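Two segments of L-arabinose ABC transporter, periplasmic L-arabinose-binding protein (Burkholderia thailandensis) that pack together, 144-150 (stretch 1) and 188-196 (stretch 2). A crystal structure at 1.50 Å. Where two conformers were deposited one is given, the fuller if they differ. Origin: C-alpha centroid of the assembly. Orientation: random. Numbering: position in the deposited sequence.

Stretch 1 (144-150) AYRIGRQ
Stretch 2 188-196: GAVDALKAA

Residues 144-150 form a helix, with phi from -63° to -55° and psi from -48° to -37°, and residues from 188 onward lie on a second helix; Ala196 has phi/psi -102°/7°. The two axes run in broadly the same direction at a crossing angle of -42° and approach to 6.8 Å, a short separation made possible by paired glycines. Gly148 CA lies 4.1 Å from Gly188 CA, which sets the register, and Gly148 C is 3.4 Å from Gly188 C. With no side chain at Gly148 or Gly188, the backbones meet directly; a CB on Gly188 would fall 2.3 Å from Tyr145 O, a clash.

Eight backbone hydrogen bonds run within the stretches. Among them, Gly148 N and Arg149 N donate to Ala144 O and Tyr145 O (both 2.9 Å), while Ala192 N donates to Gly188 O (2.9 Å) and Ala195 N to Asp191 O (3.0 Å). Gly148 O faces the second helix: its 3.1 Å approach to Ala189 N has too poor an angle for a hydrogen bond, but Ala189 CA makes a CA-H...O contact with it at 3.0 Å (124° at H).

The single hydrogen bond between the stretches is made by side chains. Tyr145 (chi1 t, chi2 80°) reaches past Gly188, its CE1 3.5 Å from Gly188 CA, and its OH donates to Asp191 OD2 at 2.6 Å, near the ring plane. Asp191 (chi1 m, chi2 -5°) points toward the first helix. The same hydroxyl oxygen accepts from Arg149 NH1 (3.0 Å, 152°), so Tyr145 links the guanidinium to the carboxylate; Arg149 NH1 itself remains 4.5 Å from Asp191 OD2, beyond a salt bridge.

Arg149 starts away from the second helix, but its m, m, m rotamer (chi4 -130°) folds it back among Gly188, Asp191, Ala192 and Ala195. Its CD lies 3.2 Å from Gly188 O, its NE 3.7 Å from Ala192 CB, and one guanidinium face covers Ala192 CA.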

# COMPACT_ATOMS: atom_id res chain seq x y z
N ALA A 144 -0.29 6.59 7.46
CA ALA A 144 0.94 6.12 6.85
C ALA A 144 2.19 6.25 7.71
O ALA A 144 2.99 5.32 7.79
CB ALA A 144 1.15 6.80 5.51
N TYR A 145 2.35 7.40 8.36
CA TYR A 145 3.51 7.61 9.20
C TYR A 145 3.51 6.63 10.37
O TYR A 145 4.54 6.00 10.63
CB TYR A 145 3.59 9.06 9.68
CG TYR A 145 4.85 9.31 10.49
CD1 TYR A 145 6.08 9.51 9.87
CD2 TYR A 145 4.83 9.27 11.89
CE1 TYR A 145 7.25 9.68 10.61
CE2 TYR A 145 5.98 9.43 12.63
CZ TYR A 145 7.20 9.64 11.98
OH TYR A 145 8.35 9.80 12.75
N ARG A 146 2.37 6.49 11.04
CA ARG A 146 2.28 5.56 12.17
C ARG A 146 2.50 4.11 11.74
O ARG A 146 3.14 3.36 12.44
CB ARG A 146 0.93 5.68 12.88
CG ARG A 146 0.76 6.98 13.63
CD ARG A 146 -0.36 6.95 14.67
NE ARG A 146 -1.30 5.85 14.46
CZ ARG A 146 -2.51 5.93 13.92
NH1 ARG A 146 -3.05 7.08 13.52
NH2 ARG A 146 -3.21 4.83 13.79
N ILE A 147 2.01 3.75 10.56
CA ILE A 147 2.22 2.41 10.00
C ILE A 147 3.71 2.19 9.77
O ILE A 147 4.28 1.14 10.11
CB ILE A 147 1.46 2.25 8.66
CG1 ILE A 147 -0.05 2.35 8.88
CG2 ILE A 147 1.82 0.94 7.98
CD1 ILE A 147 -0.65 1.28 9.76
N GLY A 148 4.35 3.17 9.16
CA GLY A 148 5.79 3.12 9.02
C GLY A 148 6.54 2.93 10.34
O GLY A 148 7.51 2.16 10.41
N ARG A 149 6.13 3.67 11.38
CA ARG A 149 6.74 3.45 12.69
C ARG A 149 6.62 2.00 13.12
O ARG A 149 7.57 1.44 13.70
CB ARG A 149 6.08 4.36 13.73
CG ARG A 149 6.30 5.84 13.52
CD ARG A 149 7.76 6.25 13.64
NE ARG A 149 8.29 6.10 15.00
CZ ARG A 149 8.96 7.05 15.66
NH1 ARG A 149 9.17 8.26 15.14
NH2 ARG A 149 9.42 6.76 16.87
N GLN A 150 5.45 1.42 12.92
CA GLN A 150 5.25 -0.01 13.22
C GLN A 150 6.18 -0.92 12.43
O GLN A 150 6.69 -1.90 12.96
CB GLN A 150 3.81 -0.43 12.98
CG GLN A 150 2.81 0.22 13.92
CD GLN A 150 1.40 -0.16 13.53
OE1 GLN A 150 0.86 0.38 12.58
NE2 GLN A 150 0.84 -1.11 14.21
N GLY A 188 8.43 6.99 8.37
CA GLY A 188 8.11 6.42 9.68
C GLY A 188 9.02 5.26 10.02
O GLY A 188 9.52 5.15 11.16
N ALA A 189 9.26 4.39 9.05
CA ALA A 189 10.13 3.24 9.29
C ALA A 189 11.55 3.69 9.63
O ALA A 189 12.17 3.21 10.58
CB ALA A 189 10.13 2.31 8.08
N VAL A 190 12.08 4.62 8.85
CA VAL A 190 13.42 5.13 9.14
C VAL A 190 13.49 5.77 10.53
O VAL A 190 14.44 5.55 11.28
CB VAL A 190 13.91 6.14 8.06
CG1 VAL A 190 15.20 6.84 8.51
CG2 VAL A 190 14.15 5.44 6.73
N ASP A 191 12.48 6.58 10.87
CA ASP A 191 12.48 7.29 12.14
C ASP A 191 12.44 6.30 13.29
O ASP A 191 13.16 6.45 14.28
CB ASP A 191 11.28 8.26 12.23
CG ASP A 191 11.44 9.51 11.36
OD1 ASP A 191 12.51 9.69 10.74
OD2 ASP A 191 10.49 10.32 11.31
N ALA A 192 11.61 5.27 13.17
CA ALA A 192 11.56 4.24 14.22
C ALA A 192 12.91 3.50 14.34
O ALA A 192 13.35 3.17 15.44
CB ALA A 192 10.41 3.26 13.96
N LEU A 193 13.56 3.25 13.21
CA LEU A 193 14.85 2.55 13.25
C LEU A 193 15.95 3.43 13.88
O LEU A 193 16.75 2.94 14.69
CB LEU A 193 15.25 2.07 11.85
CG LEU A 193 14.44 0.87 11.35
CD1 LEU A 193 14.58 0.72 9.86
CD2 LEU A 193 14.86 -0.42 12.04
N LYS A 194 15.99 4.70 13.52
CA LYS A 194 16.97 5.60 14.14
C LYS A 194 16.74 5.71 15.65
O LYS A 194 17.70 5.74 16.41
CB LYS A 194 16.93 6.96 13.49
CG LYS A 194 17.50 6.95 12.08
CD LYS A 194 17.77 8.36 11.56
CE LYS A 194 16.53 9.24 11.57
NZ LYS A 194 16.77 10.51 10.86
N ALA A 195 15.47 5.70 16.07
CA ALA A 195 15.10 5.75 17.50
C ALA A 195 15.55 4.50 18.26
O ALA A 195 15.65 4.52 19.49
CB ALA A 195 13.60 5.94 17.65
N ALA A 196 15.81 3.43 17.51
CA ALA A 196 16.22 2.15 18.06
C ALA A 196 17.71 1.92 17.91
O ALA A 196 18.21 0.83 18.19
CB ALA A 196 15.46 1.03 17.34